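Local coordinates for protein RE68036p (Drosophila melanogaster, PDB 1SQH) that is of unknown function but belongs to an acetyltransferase-related family and may act as a glycine N-acyltransferase, at residues N33-W45 with A224-M236. Numbering follows the deposited sequence.
Sequences NFHYLLLYNQRKW and AWIFQNDFSGLGM
Phe231, Ser232 and Asp230 form the tip of the beta-hairpin joining strands 222-228 and 234-239, and this tip abuts helix 34-51, so that a hairpin within the FR47-like region, of the acetyltransferase clan, meets a helix from the N-terminal DUF5645 region. Phe231 buries by far the most surface. Its CB points away from the helix, but the ring turns back, with CG anti to the carbonyl carbon (chi1 -76°), and lies against the first helical turns. Phe231 CE2 comes to 3.2 Å from Phe34 O, which sits in the ring plane at its edge, and to 3.7 Å from Leu38 CB. Phe34 presents its own edge to the Phe231 face in an offset edge-to-face pair, the planes 68° apart, while Trp271 makes another edge-to-face pair with Phe231. One helical turn beyond Leu38, Asn41 OD1 accepts, on a lone pair in its carbonyl plane, from Ser232 OG at 2.8 Å; that hydroxyl accepts in turn from Lys44 NZ at 2.9 Å. Lys44 NZ also forms a salt bridge with Glu264. A water accepts from Asn41 ND2 at 2.7 Å and donates to Leu38 O and Asp230 O. With an alanine here instead of Asn41, the Ser232 hydroxyl would probably lose its acceptor and the water its donor. Trp45 CH2 packs 3.7 Å from Asp230 CB, and the indole NH bonds to Asn209. Within the tip, Asn229 forms an Asx turn: its OD1 takes Phe231 N at 2.9 Å and Gly233 N at 2.7 Å, from opposite faces of the amide plane.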
ATOM      1  N   ASN A  33      -3.754 -11.905   5.202  1.00 21.42           N
ATOM      2  CA  ASN A  33      -2.448 -11.841   4.559  1.00 19.89           C
ATOM      3  C   ASN A  33      -2.280 -10.603   3.662  1.00 20.32           C
ATOM      4  O   ASN A  33      -3.129 -10.308   2.821  1.00 22.40           O
ATOM      5  CB  ASN A  33      -2.240 -13.130   3.774  1.00 17.29           C
ATOM      6  CG  ASN A  33      -0.950 -13.137   3.023  1.00 16.45           C
ATOM      7  OD1 ASN A  33      -0.884 -12.675   1.879  1.00 13.98           O
ATOM      8  ND2 ASN A  33       0.103 -13.650   3.662  1.00 15.05           N
ATOM      9  N   PHE A  34      -1.173  -9.886   3.835  1.00 19.52           N
ATOM     10  CA  PHE A  34      -0.926  -8.673   3.069  1.00 17.68           C
ATOM     11  C   PHE A  34      -0.731  -8.821   1.564  1.00 18.46           C
ATOM     12  O   PHE A  34      -1.012  -7.884   0.806  1.00 16.53           O
ATOM     13  CB  PHE A  34       0.247  -7.916   3.681  1.00 15.89           C
ATOM     14  CG  PHE A  34      -0.123  -7.135   4.908  1.00 16.66           C
ATOM     15  CD1 PHE A  34      -0.507  -5.798   4.807  1.00 19.11           C
ATOM     16  CD2 PHE A  34      -0.128  -7.742   6.158  1.00 16.46           C
ATOM     17  CE1 PHE A  34      -0.892  -5.070   5.940  1.00 20.29           C
ATOM     18  CE2 PHE A  34      -0.508  -7.029   7.297  1.00 18.63           C
ATOM     19  CZ  PHE A  34      -0.890  -5.694   7.190  1.00 19.01           C
ATOM     20  N   HIS A  35      -0.243  -9.970   1.115  1.00 18.94           N
ATOM     21  CA  HIS A  35      -0.075 -10.158  -0.312  1.00 18.35           C
ATOM     22  C   HIS A  35      -1.447 -10.407  -0.892  1.00 18.79           C
ATOM     23  O   HIS A  35      -1.751  -9.969  -2.008  1.00 17.30           O
ATOM     24  CB  HIS A  35       0.894 -11.304  -0.596  1.00 19.23           C
ATOM     25  CG  HIS A  35       2.316 -10.926  -0.333  1.00 21.85           C
ATOM     26  ND1 HIS A  35       3.038 -10.127  -1.194  1.00 19.70           N
ATOM     27  CD2 HIS A  35       3.092 -11.104   0.762  1.00 20.01           C
ATOM     28  CE1 HIS A  35       4.198  -9.823  -0.635  1.00 21.53           C
ATOM     29  NE2 HIS A  35       4.255 -10.401   0.552  1.00 20.97           N
ATOM     30  N   TYR A  36      -2.293 -11.085  -0.126  1.00 17.45           N
ATOM     31  CA  TYR A  36      -3.652 -11.305  -0.586  1.00 17.18           C
ATOM     32  C   TYR A  36      -4.333  -9.933  -0.693  1.00 18.16           C
ATOM     33  O   TYR A  36      -5.033  -9.648  -1.670  1.00 18.30           O
ATOM     34  CB  TYR A  36      -4.430 -12.172   0.410  1.00 18.24           C
ATOM     35  CG  TYR A  36      -5.927 -12.003   0.272  1.00 20.12           C
ATOM     36  CD1 TYR A  36      -6.620 -12.594  -0.783  1.00 19.01           C
ATOM     37  CD2 TYR A  36      -6.643 -11.202   1.169  1.00 20.47           C
ATOM     38  CE1 TYR A  36      -7.985 -12.401  -0.952  1.00 19.97           C
ATOM     39  CE2 TYR A  36      -8.015 -10.999   1.011  1.00 20.95           C
ATOM     40  CZ  TYR A  36      -8.681 -11.605  -0.053  1.00 22.26           C
ATOM     41  OH  TYR A  36     -10.041 -11.432  -0.206  1.00 20.71           O
ATOM     42  N   LEU A  37      -4.120  -9.087   0.317  1.00 16.25           N
ATOM     43  CA  LEU A  37      -4.737  -7.762   0.340  1.00 17.31           C
ATOM     44  C   LEU A  37      -4.298  -6.924  -0.851  1.00 18.59           C
ATOM     45  O   LEU A  37      -5.113  -6.238  -1.476  1.00 16.42           O
ATOM     46  CB  LEU A  37      -4.418  -7.056   1.661  1.00 16.48           C
ATOM     47  CG  LEU A  37      -5.208  -7.715   2.808  1.00 20.12           C
ATOM     48  CD1 LEU A  37      -4.820  -7.154   4.172  1.00 16.67           C
ATOM     49  CD2 LEU A  37      -6.696  -7.496   2.536  1.00 18.67           C
ATOM     50  N   LEU A  38      -3.006  -7.001  -1.166  1.00 19.24           N
ATOM     51  CA  LEU A  38      -2.433  -6.285  -2.290  1.00 19.45           C
ATOM     52  C   LEU A  38      -3.101  -6.767  -3.583  1.00 19.68           C
ATOM     53  O   LEU A  38      -3.538  -5.954  -4.404  1.00 18.51           O
ATOM     54  CB  LEU A  38      -0.920  -6.533  -2.318  1.00 21.62           C
ATOM     55  CG  LEU A  38      -0.036  -6.287  -3.548  1.00 22.05           C
ATOM     56  CD1 LEU A  38      -0.602  -5.202  -4.423  1.00 26.69           C
ATOM     57  CD2 LEU A  38       1.368  -5.921  -3.054  1.00 22.45           C
ATOM     58  N   LEU A  39      -3.191  -8.086  -3.741  1.00 19.54           N
ATOM     59  CA  LEU A  39      -3.804  -8.687  -4.925  1.00 21.59           C
ATOM     60  C   LEU A  39      -5.285  -8.333  -4.962  1.00 23.37           C
ATOM     61  O   LEU A  39      -5.831  -7.937  -6.005  1.00 21.71           O
ATOM     62  CB  LEU A  39      -3.619 -10.211  -4.903  1.00 20.75           C
ATOM     63  CG  LEU A  39      -2.457 -10.825  -5.706  1.00 22.91           C
ATOM     64  CD1 LEU A  39      -1.202 -10.000  -5.557  1.00 23.72           C
ATOM     65  CD2 LEU A  39      -2.212 -12.260  -5.226  1.00 21.91           C
ATOM     66  N   TYR A  40      -5.940  -8.485  -3.816  1.00 22.54           N
ATOM     67  CA  TYR A  40      -7.347  -8.145  -3.705  1.00 21.79           C
ATOM     68  C   TYR A  40      -7.556  -6.675  -4.101  1.00 21.71           C
ATOM     69  O   TYR A  40      -8.436  -6.342  -4.905  1.00 20.74           O
ATOM     70  CB  TYR A  40      -7.808  -8.351  -2.265  1.00 22.64           C
ATOM     71  CG  TYR A  40      -9.129  -7.699  -1.977  1.00 22.55           C
ATOM     72  CD1 TYR A  40     -10.324  -8.352  -2.255  1.00 21.86           C
ATOM     73  CD2 TYR A  40      -9.185  -6.408  -1.456  1.00 20.90           C
ATOM     74  CE1 TYR A  40     -11.552  -7.736  -2.015  1.00 21.77           C
ATOM     75  CE2 TYR A  40     -10.398  -5.783  -1.220  1.00 22.43           C
ATOM     76  CZ  TYR A  40     -11.580  -6.452  -1.496  1.00 21.95           C
ATOM     77  OH  TYR A  40     -12.786  -5.840  -1.209  1.00 24.03           O
ATOM     78  N   ASN A  41      -6.737  -5.797  -3.535  1.00 21.17           N
ATOM     79  CA  ASN A  41      -6.867  -4.383  -3.824  1.00 22.40           C
ATOM     80  C   ASN A  41      -6.684  -4.040  -5.298  1.00 24.22           C
ATOM     81  O   ASN A  41      -7.522  -3.333  -5.885  1.00 24.27           O
ATOM     82  CB  ASN A  41      -5.871  -3.577  -2.994  1.00 22.18           C
ATOM     83  CG  ASN A  41      -5.982  -2.095  -3.251  1.00 20.62           C
ATOM     84  OD1 ASN A  41      -6.895  -1.433  -2.772  1.00 16.14           O
ATOM     85  ND2 ASN A  41      -5.060  -1.570  -4.040  1.00 22.70           N
ATOM     86  N   GLN A  42      -5.602  -4.537  -5.900  1.00 24.11           N
ATOM     87  CA  GLN A  42      -5.335  -4.238  -7.301  1.00 23.56           C
ATOM     88  C   GLN A  42      -6.486  -4.657  -8.202  1.00 24.01           C
ATOM     89  O   GLN A  42      -6.954  -3.873  -9.027  1.00 23.07           O
ATOM     90  CB  GLN A  42      -4.053  -4.915  -7.772  1.00 24.91           C
ATOM     91  CG  GLN A  42      -3.639  -4.473  -9.181  1.00 25.10           C
ATOM     92  CD  GLN A  42      -3.516  -2.957  -9.280  1.00 24.71           C
ATOM     93  OE1 GLN A  42      -2.643  -2.359  -8.654  1.00 24.95           O
ATOM     94  NE2 GLN A  42      -4.405  -2.331 -10.048  1.00 23.99           N
ATOM     95  N   ARG A  43      -6.945  -5.894  -8.048  1.00 23.81           N
ATOM     96  CA  ARG A  43      -8.045  -6.370  -8.868  1.00 23.72           C
ATOM     97  C   ARG A  43      -9.314  -5.551  -8.618  1.00 24.75           C
ATOM     98  O   ARG A  43     -10.129  -5.381  -9.529  1.00 25.71           O
ATOM     99  CB  ARG A  43      -8.291  -7.857  -8.615  1.00 22.96           C
ATOM    100  CG  ARG A  43      -7.151  -8.717  -9.141  1.00 23.30           C
ATOM    101  CD  ARG A  43      -6.946  -8.504 -10.644  1.00 23.75           C
ATOM    102  NE  ARG A  43      -7.963  -9.196 -11.438  1.00 24.55           N
ATOM    103  CZ  ARG A  43      -8.326  -8.839 -12.669  1.00 24.13           C
ATOM    104  NH1 ARG A  43      -7.761  -7.786 -13.253  1.00 21.18           N
ATOM    105  NH2 ARG A  43      -9.240  -9.547 -13.319  1.00 24.42           N
ATOM    106  N   LYS A  44      -9.487  -5.038  -7.399  1.00 22.85           N
ATOM    107  CA  LYS A  44     -10.655  -4.215  -7.114  1.00 22.92           C
ATOM    108  C   LYS A  44     -10.574  -2.967  -7.989  1.00 24.49           C
ATOM    109  O   LYS A  44     -11.559  -2.588  -8.644  1.00 23.53           O
ATOM    110  CB  LYS A  44     -10.694  -3.797  -5.646  1.00 23.42           C
ATOM    111  CG  LYS A  44     -11.869  -2.865  -5.319  1.00 24.63           C
ATOM    112  CD  LYS A  44     -11.975  -2.552  -3.827  1.00 20.75           C
ATOM    113  CE  LYS A  44     -10.771  -1.776  -3.329  1.00 19.81           C
ATOM    114  NZ  LYS A  44     -10.940  -1.382  -1.905  1.00 15.94           N
ATOM    115  N   TRP A  45      -9.392  -2.339  -8.002  1.00 22.65           N
ATOM    116  CA  TRP A  45      -9.171  -1.143  -8.808  1.00 23.57           C
ATOM    117  C   TRP A  45      -9.313  -1.458 -10.297  1.00 25.58           C
ATOM    118  O   TRP A  45      -9.931  -0.688 -11.044  1.00 24.43           O
ATOM    119  CB  TRP A  45      -7.773  -0.554  -8.562  1.00 20.84           C
ATOM    120  CG  TRP A  45      -7.634   0.225  -7.280  1.00 20.21           C
ATOM    121  CD1 TRP A  45      -8.639   0.770  -6.526  1.00 19.34           C
ATOM    122  CD2 TRP A  45      -6.405   0.589  -6.634  1.00 19.43           C
ATOM    123  NE1 TRP A  45      -8.111   1.448  -5.453  1.00 17.63           N
ATOM    124  CE2 TRP A  45      -6.744   1.353  -5.494  1.00 19.10           C
ATOM    125  CE3 TRP A  45      -5.050   0.345  -6.913  1.00 20.09           C
ATOM    126  CZ2 TRP A  45      -5.774   1.878  -4.629  1.00 18.13           C
ATOM    127  CZ3 TRP A  45      -4.085   0.869  -6.053  1.00 20.44           C
ATOM    128  CH2 TRP A  45      -4.455   1.628  -4.923  1.00 19.17           C
ATOM    129  N   ALA A 224      -7.152  17.927   8.844  1.00 34.71           N
ATOM    130  CA  ALA A 224      -6.747  16.548   9.124  1.00 33.60           C
ATOM    131  C   ALA A 224      -7.401  15.631   8.091  1.00 32.13           C
ATOM    132  O   ALA A 224      -8.501  15.916   7.613  1.00 33.21           O
ATOM    133  CB  ALA A 224      -7.178  16.147  10.539  1.00 32.01           C
ATOM    134  N   TRP A 225      -6.740  14.530   7.751  1.00 28.07           N
ATOM    135  CA  TRP A 225      -7.288  13.626   6.744  1.00 27.50           C
ATOM    136  C   TRP A 225      -6.770  12.190   6.860  1.00 26.71           C
ATOM    137  O   TRP A 225      -5.768  11.925   7.525  1.00 25.77           O
ATOM    138  CB  TRP A 225      -6.972  14.185   5.350  1.00 24.97           C
ATOM    139  CG  TRP A 225      -5.520  14.514   5.190  1.00 23.08           C
ATOM    140  CD1 TRP A 225      -4.509  13.642   4.902  1.00 23.24           C
ATOM    141  CD2 TRP A 225      -4.897  15.778   5.442  1.00 21.64           C
ATOM    142  NE1 TRP A 225      -3.292  14.281   4.968  1.00 22.75           N
ATOM    143  CE2 TRP A 225      -3.502  15.593   5.299  1.00 23.35           C
ATOM    144  CE3 TRP A 225      -5.381  17.048   5.781  1.00 21.48           C
ATOM    145  CZ2 TRP A 225      -2.585  16.636   5.487  1.00 23.02           C
ATOM    146  CZ3 TRP A 225      -4.469  18.086   5.971  1.00 21.47           C
ATOM    147  CH2 TRP A 225      -3.085  17.870   5.822  1.00 20.72           C
ATOM    148  N   ILE A 226      -7.465  11.272   6.198  1.00 26.78           N
ATOM    149  CA  ILE A 226      -7.101   9.864   6.210  1.00 27.32           C
ATOM    150  C   ILE A 226      -7.555   9.281   4.867  1.00 27.71           C
ATOM    151  O   ILE A 226      -8.592   9.670   4.328  1.00 27.50           O
ATOM    152  CB  ILE A 226      -7.778   9.146   7.418  1.00 28.72           C
ATOM    153  CG1 ILE A 226      -7.036   7.851   7.764  1.00 29.04           C
ATOM    154  CG2 ILE A 226      -9.240   8.854   7.108  1.00 28.04           C
ATOM    155  CD1 ILE A 226      -7.387   6.702   6.881  1.00 31.34           C
ATOM    156  N   PHE A 227      -6.763   8.367   4.317  1.00 27.65           N
ATOM    157  CA  PHE A 227      -7.074   7.756   3.022  1.00 27.16           C
ATOM    158  C   PHE A 227      -7.249   6.254   3.123  1.00 27.45           C
ATOM    159  O   PHE A 227      -6.873   5.642   4.127  1.00 28.96           O
ATOM    160  CB  PHE A 227      -5.920   7.944   2.034  1.00 25.97           C
ATOM    161  CG  PHE A 227      -5.853   9.284   1.395  1.00 27.12           C
ATOM    162  CD1 PHE A 227      -5.268  10.360   2.057  1.00 25.99           C
ATOM    163  CD2 PHE A 227      -6.322   9.458   0.091  1.00 25.47           C
ATOM    164  CE1 PHE A 227      -5.143  11.597   1.427  1.00 27.28           C
ATOM    165  CE2 PHE A 227      -6.208  10.690  -0.554  1.00 26.44           C
ATOM    166  CZ  PHE A 227      -5.615  11.763   0.111  1.00 27.61           C
ATOM    167  N   GLN A 228      -7.812   5.662   2.068  1.00 25.01           N
ATOM    168  CA  GLN A 228      -7.900   4.211   1.991  1.00 22.30           C
ATOM    169  C   GLN A 228      -6.594   3.989   1.229  1.00 20.51           C
ATOM    170  O   GLN A 228      -6.252   4.803   0.376  1.00 18.81           O
ATOM    171  CB  GLN A 228      -9.073   3.747   1.129  1.00 23.03           C
ATOM    172  CG  GLN A 228      -9.189   2.219   1.092  1.00 20.79           C
ATOM    173  CD  GLN A 228     -10.485   1.737   0.473  1.00 20.87           C
ATOM    174  OE1 GLN A 228     -10.916   0.607   0.714  1.00 26.06           O
ATOM    175  NE2 GLN A 228     -11.108   2.582  -0.331  1.00 18.30           N
ATOM    176  N   ASN A 229      -5.860   2.917   1.507  1.00 21.28           N
ATOM    177  CA  ASN A 229      -4.581   2.731   0.818  1.00 18.66           C
ATOM    178  C   ASN A 229      -4.541   1.644  -0.252  1.00 19.51           C
ATOM    179  O   ASN A 229      -5.578   1.105  -0.645  1.00 17.04           O
ATOM    180  CB  ASN A 229      -3.467   2.502   1.850  1.00 18.02           C
ATOM    181  CG  ASN A 229      -3.553   1.152   2.521  1.00 18.74           C
ATOM    182  OD1 ASN A 229      -4.468   0.367   2.270  1.00 19.09           O
ATOM    183  ND2 ASN A 229      -2.584   0.865   3.381  1.00 19.32           N
ATOM    184  N   ASP A 230      -3.337   1.326  -0.728  1.00 18.34           N
ATOM    185  CA  ASP A 230      -3.194   0.321  -1.771  1.00 21.43           C
ATOM    186  C   ASP A 230      -3.321  -1.122  -1.277  1.00 22.07           C
ATOM    187  O   ASP A 230      -2.998  -2.074  -1.995  1.00 23.73           O
ATOM    188  CB  ASP A 230      -1.885   0.533  -2.557  1.00 22.28           C
ATOM    189  CG  ASP A 230      -0.674   0.799  -1.656  1.00 25.09           C
ATOM    190  OD1 ASP A 230      -0.832   0.968  -0.426  1.00 21.24           O
ATOM    191  OD2 ASP A 230       0.455   0.849  -2.200  1.00 26.98           O
ATOM    192  N   PHE A 231      -3.803  -1.271  -0.047  1.00 19.02           N
ATOM    193  CA  PHE A 231      -4.043  -2.581   0.546  1.00 19.19           C
ATOM    194  C   PHE A 231      -5.499  -2.568   1.026  1.00 19.63           C
ATOM    195  O   PHE A 231      -5.929  -3.440   1.788  1.00 17.30           O
ATOM    196  CB  PHE A 231      -3.113  -2.844   1.741  1.00 16.74           C
ATOM    197  CG  PHE A 231      -1.699  -3.183   1.351  1.00 15.57           C
ATOM    198  CD1 PHE A 231      -0.759  -2.176   1.138  1.00 13.37           C
ATOM    199  CD2 PHE A 231      -1.313  -4.517   1.183  1.00 16.40           C
ATOM    200  CE1 PHE A 231       0.555  -2.485   0.757  1.00 14.57           C
ATOM    201  CE2 PHE A 231      -0.010  -4.849   0.801  1.00 16.77           C
ATOM    202  CZ  PHE A 231       0.935  -3.828   0.589  1.00 18.10           C
ATOM    203  N   SER A 232      -6.238  -1.558   0.561  1.00 20.07           N
ATOM    204  CA  SER A 232      -7.650  -1.355   0.900  1.00 20.30           C
ATOM    205  C   SER A 232      -7.839  -1.074   2.376  1.00 19.16           C
ATOM    206  O   SER A 232      -8.962  -1.113   2.889  1.00 18.34           O
ATOM    207  CB  SER A 232      -8.491  -2.567   0.493  1.00 20.82           C
ATOM    208  OG  SER A 232      -8.520  -2.693  -0.914  1.00 19.39           O
ATOM    209  N   GLY A 233      -6.727  -0.786   3.049  1.00 17.88           N
ATOM    210  CA  GLY A 233      -6.747  -0.477   4.466  1.00 16.71           C
ATOM    211  C   GLY A 233      -6.575   1.015   4.690  1.00 16.84           C
ATOM    212  O   GLY A 233      -6.914   1.818   3.825  1.00 16.75           O
ATOM    213  N   LEU A 234      -6.028   1.389   5.842  1.00 17.60           N
ATOM    214  CA  LEU A 234      -5.829   2.799   6.182  1.00 19.82           C
ATOM    215  C   LEU A 234      -4.450   3.301   5.807  1.00 20.49           C
ATOM    216  O   LEU A 234      -3.472   2.560   5.892  1.00 19.72           O
ATOM    217  CB  LEU A 234      -6.020   3.029   7.686  1.00 19.31           C
ATOM    218  CG  LEU A 234      -7.396   3.284   8.307  1.00 22.47           C
ATOM    219  CD1 LEU A 234      -8.441   2.364   7.711  1.00 21.26           C
ATOM    220  CD2 LEU A 234      -7.290   3.099   9.823  1.00 20.29           C
ATOM    221  N   GLY A 235      -4.376   4.570   5.420  1.00 21.38           N
ATOM    222  CA  GLY A 235      -3.094   5.155   5.072  1.00 23.45           C
ATOM    223  C   GLY A 235      -3.061   6.680   5.057  1.00 23.54           C
ATOM    224  O   GLY A 235      -4.099   7.343   5.072  1.00 21.45           O
HETATM  225  N   MSE A 236      -1.843   7.220   5.035  1.00 25.26           N
HETATM  226  CA  MSE A 236      -1.601   8.657   4.979  1.00 28.72           C
HETATM  227  C   MSE A 236      -2.374   9.498   5.984  1.00 28.08           C
HETATM  228  O   MSE A 236      -2.823  10.605   5.663  1.00 26.42           O
HETATM  229  CB  MSE A 236      -1.894   9.160   3.569  1.00 34.04           C
HETATM  230  CG  MSE A 236      -0.962   8.593   2.525  1.00 40.86           C
HETATM  231 SE   MSE A 236      -1.846   8.380   0.831  1.00 58.08          SE
HETATM  232  CE  MSE A 236      -2.599   6.610   1.179  1.00 49.68           C
TER
HETATM  233  O   HOH W   1      -2.861  -2.962  -4.545  1.00 12.19           O